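Local atomic coordinates of putative immunoglobulin A1 protease (Bacteroides ovatus, PDB entry 3N6Z), a protein that is probably a hydrolase, a putative immunoglobulin A1 protease, built as a long solenoid of parallel beta strands. Residues A214-K227 with V243-I257. Sequence-based numbering, arbitrary orientation. Where two conformers were deposited one is given.
Sequences AASGGKAGGIAGRK and VSATKGGVGGILGQI. With SO4 (sulfate ion), chain C.
The amide of Q256 carries the aliphatic end of K219 over one of its faces, with K219 CD 3.6 Å from Q256 CD, while its NE2 donates to D258 OD1. The flat guanidinium of R226 instead meets a sulfate ion, probably from the crystallisation liquor, at its edge, sulfur and O4 near the plane: NH1 donates to O4 (2.8 Å) and NH2 to O3, which lies out of the plane, and NH2 also pairs with D258. These groups lie on the outer side of the coil, on both sides of the corner at G225 and G255, in a parallel beta-solenoid, where 218-221 lies on 248-251 and 226-227 on 256-257. Long polar side chains suit this outer side, since their carbons can pack while their ends reach partners. In K219 the bend at chi4 (67°) turns NZ back onto G217 O, and G181 O is its second acceptor; a serine here would probably uncover the amide face and leave both carbonyls without their ammonium donor.

A nearly straight A220 N–G249 O bond (2.9 Å, 174°) is part of the backbone ladder. At the corners, the similar GGIAG and GGILG sequences let one coil sit on the next: a side chain on G255 would run into G225 O and A220 N. Inside, small A220 fits against V243, its CB 3.7 Å from V243 CG1, and I223 and I253 lie side by side, pointing the same way, I223 CG1 4.0 Å from I253 CD1. I253 O accepts from both I223 N and A224 N. Back at the polar side, one water donates to G218 O and Q256 OE1, each at 2.8 Å.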
# COMPACT_ATOMS: atom_id res chain seq x y z
N ALA A 214 2.34 8.90 -15.45
CA ALA A 214 2.51 8.30 -16.80
C ALA A 214 1.79 9.14 -17.85
O ALA A 214 0.66 9.63 -17.65
CB ALA A 214 1.97 6.86 -16.83
N ALA A 215 2.44 9.28 -19.00
CA ALA A 215 1.84 10.04 -20.10
C ALA A 215 0.53 9.43 -20.62
O ALA A 215 -0.31 10.14 -21.16
CB ALA A 215 2.85 10.23 -21.27
N SER A 216 0.41 8.11 -20.47
CA SER A 216 -0.83 7.39 -20.76
C SER A 216 -0.87 6.09 -19.94
O SER A 216 0.14 5.63 -19.42
CB SER A 216 -0.96 7.09 -22.26
OG SER A 216 -0.04 6.09 -22.67
N GLY A 217 -2.05 5.54 -19.79
CA GLY A 217 -2.21 4.31 -19.05
C GLY A 217 -1.96 4.42 -17.54
O GLY A 217 -1.57 3.44 -16.90
N GLY A 218 -2.19 5.59 -16.96
CA GLY A 218 -2.09 5.76 -15.52
C GLY A 218 -3.03 4.84 -14.76
O GLY A 218 -4.12 4.51 -15.25
N LYS A 219 -2.63 4.48 -13.55
CA LYS A 219 -3.39 3.58 -12.67
C LYS A 219 -3.15 4.04 -11.23
O LYS A 219 -2.20 3.60 -10.59
CB LYS A 219 -2.96 2.12 -12.87
CG LYS A 219 -2.95 1.62 -14.31
CD LYS A 219 -2.26 0.25 -14.44
CE LYS A 219 -1.77 -0.01 -15.86
NZ LYS A 219 -0.67 0.93 -16.24
N ALA A 220 -3.98 4.96 -10.76
CA ALA A 220 -3.79 5.60 -9.45
C ALA A 220 -4.91 5.22 -8.49
O ALA A 220 -6.09 5.34 -8.83
CB ALA A 220 -3.72 7.12 -9.59
N GLY A 221 -4.54 4.71 -7.31
CA GLY A 221 -5.51 4.34 -6.28
C GLY A 221 -5.11 4.85 -4.92
O GLY A 221 -3.93 4.86 -4.57
N GLY A 222 -6.10 5.11 -4.07
CA GLY A 222 -5.82 5.53 -2.70
C GLY A 222 -5.04 4.48 -1.94
O GLY A 222 -4.18 4.81 -1.12
N ILE A 223 -5.35 3.19 -2.21
CA ILE A 223 -4.69 2.05 -1.57
C ILE A 223 -3.70 1.35 -2.52
O ILE A 223 -2.51 1.18 -2.16
CB ILE A 223 -5.71 1.05 -1.00
CG1 ILE A 223 -6.55 1.75 0.08
CG2 ILE A 223 -5.05 -0.26 -0.48
CD1 ILE A 223 -5.82 2.10 1.39
N ALA A 224 -4.15 0.95 -3.70
CA ALA A 224 -3.33 0.24 -4.68
C ALA A 224 -3.56 0.85 -6.05
O ALA A 224 -4.69 1.14 -6.43
CB ALA A 224 -3.66 -1.27 -4.67
N GLY A 225 -2.50 0.91 -6.86
CA GLY A 225 -2.67 1.38 -8.23
C GLY A 225 -3.32 0.40 -9.17
O GLY A 225 -4.26 0.76 -9.90
N ARG A 226 -2.85 -0.84 -9.13
CA ARG A 226 -3.15 -1.84 -10.13
C ARG A 226 -3.31 -3.20 -9.47
O ARG A 226 -2.61 -3.50 -8.50
CB ARG A 226 -2.00 -1.83 -11.16
CG ARG A 226 -2.08 -2.83 -12.29
CD ARG A 226 -0.78 -2.79 -13.07
NE ARG A 226 -0.82 -3.74 -14.18
CZ ARG A 226 0.26 -4.19 -14.81
NH1 ARG A 226 1.47 -3.72 -14.52
NH2 ARG A 226 0.11 -5.12 -15.77
N LYS A 227 -4.17 -4.03 -10.03
CA LYS A 227 -4.36 -5.42 -9.64
C LYS A 227 -4.07 -6.35 -10.81
O LYS A 227 -4.66 -6.18 -11.89
CB LYS A 227 -5.81 -5.62 -9.18
CG LYS A 227 -6.17 -7.06 -8.84
CD LYS A 227 -5.42 -7.61 -7.62
CE LYS A 227 -5.85 -9.02 -7.23
NZ LYS A 227 -5.69 -10.03 -8.31
N VAL A 243 -5.90 11.69 -4.84
CA VAL A 243 -5.44 10.69 -5.81
C VAL A 243 -5.63 11.28 -7.21
O VAL A 243 -6.71 11.81 -7.52
CB VAL A 243 -6.20 9.34 -5.72
CG1 VAL A 243 -5.57 8.28 -6.61
CG2 VAL A 243 -6.30 8.87 -4.29
N SER A 244 -4.60 11.19 -8.05
CA SER A 244 -4.68 11.74 -9.40
C SER A 244 -3.85 10.95 -10.41
O SER A 244 -2.93 10.23 -10.04
CB SER A 244 -4.28 13.21 -9.37
OG SER A 244 -2.92 13.31 -9.04
N ALA A 245 -4.24 11.08 -11.68
CA ALA A 245 -3.44 10.57 -12.79
C ALA A 245 -3.43 11.63 -13.89
O ALA A 245 -4.46 12.26 -14.17
CB ALA A 245 -4.02 9.22 -13.34
N THR A 246 -2.28 11.78 -14.54
CA THR A 246 -2.15 12.64 -15.72
C THR A 246 -3.07 12.19 -16.84
O THR A 246 -3.77 13.01 -17.44
CB THR A 246 -0.70 12.62 -16.19
OG1 THR A 246 0.11 13.16 -15.15
CG2 THR A 246 -0.49 13.37 -17.48
N LYS A 247 -3.13 10.87 -17.10
CA LYS A 247 -3.93 10.32 -18.19
C LYS A 247 -4.10 8.84 -17.92
O LYS A 247 -3.21 8.05 -18.17
CB LYS A 247 -3.25 10.56 -19.56
CG LYS A 247 -4.08 10.04 -20.73
CD LYS A 247 -3.53 10.49 -22.09
CE LYS A 247 -4.24 9.84 -23.26
NZ LYS A 247 -3.73 10.38 -24.54
N GLY A 248 -5.25 8.49 -17.34
CA GLY A 248 -5.54 7.10 -17.04
C GLY A 248 -6.69 6.98 -16.07
O GLY A 248 -7.61 7.80 -16.07
N GLY A 249 -6.64 5.90 -15.29
CA GLY A 249 -7.67 5.56 -14.34
C GLY A 249 -7.30 5.99 -12.93
O GLY A 249 -6.15 5.84 -12.51
N VAL A 250 -8.31 6.46 -12.21
CA VAL A 250 -8.19 6.91 -10.84
C VAL A 250 -9.30 6.27 -10.04
O VAL A 250 -10.46 6.39 -10.39
CB VAL A 250 -8.28 8.44 -10.74
CG1 VAL A 250 -8.11 8.94 -9.29
CG2 VAL A 250 -7.31 9.11 -11.68
N GLY A 251 -8.94 5.65 -8.93
CA GLY A 251 -9.90 5.09 -7.99
C GLY A 251 -9.60 5.49 -6.56
O GLY A 251 -8.43 5.56 -6.16
N GLY A 252 -10.64 5.65 -5.75
CA GLY A 252 -10.44 5.95 -4.34
C GLY A 252 -9.75 4.82 -3.60
O GLY A 252 -9.02 5.07 -2.64
N ILE A 253 -9.97 3.59 -4.05
CA ILE A 253 -9.30 2.42 -3.50
C ILE A 253 -8.26 1.86 -4.48
O ILE A 253 -7.08 1.69 -4.12
CB ILE A 253 -10.29 1.32 -3.04
CG1 ILE A 253 -11.18 1.84 -1.91
CG2 ILE A 253 -9.54 0.06 -2.58
CD1 ILE A 253 -10.48 2.15 -0.58
N LEU A 254 -8.71 1.56 -5.70
CA LEU A 254 -7.90 0.84 -6.69
C LEU A 254 -7.98 1.57 -8.03
O LEU A 254 -9.08 1.86 -8.51
CB LEU A 254 -8.39 -0.61 -6.85
CG LEU A 254 -7.72 -1.46 -7.95
CD1 LEU A 254 -6.23 -1.74 -7.62
CD2 LEU A 254 -8.51 -2.74 -8.22
N GLY A 255 -6.84 1.80 -8.68
CA GLY A 255 -6.85 2.39 -10.03
C GLY A 255 -7.43 1.48 -11.10
O GLY A 255 -8.44 1.83 -11.73
N GLN A 256 -6.82 0.32 -11.28
CA GLN A 256 -7.12 -0.57 -12.39
C GLN A 256 -7.09 -2.04 -12.02
O GLN A 256 -6.17 -2.49 -11.34
CB GLN A 256 -6.11 -0.36 -13.53
CG GLN A 256 -6.13 -1.44 -14.62
CD GLN A 256 -5.34 -1.09 -15.85
OE1 GLN A 256 -5.45 0.03 -16.38
NE2 GLN A 256 -4.53 -2.05 -16.33
N ILE A 257 -8.05 -2.78 -12.53
CA ILE A 257 -7.97 -4.25 -12.62
C ILE A 257 -7.51 -4.58 -14.04
O ILE A 257 -8.11 -4.12 -15.02
CB ILE A 257 -9.34 -4.95 -12.36
CG1 ILE A 257 -9.97 -4.49 -11.04
CG2 ILE A 257 -9.16 -6.47 -12.37
CD1 ILE A 257 -11.44 -4.99 -10.85
S SO4 C . 3.45 -5.99 -16.97
O1 SO4 C . 4.74 -6.64 -16.73
O2 SO4 C . 3.27 -5.68 -18.38
O3 SO4 C . 2.38 -6.89 -16.54
O4 SO4 C . 3.45 -4.75 -16.21
O HOH W 1 -1.26 8.98 -15.80
O HOH W 2 -5.01 2.66 -17.16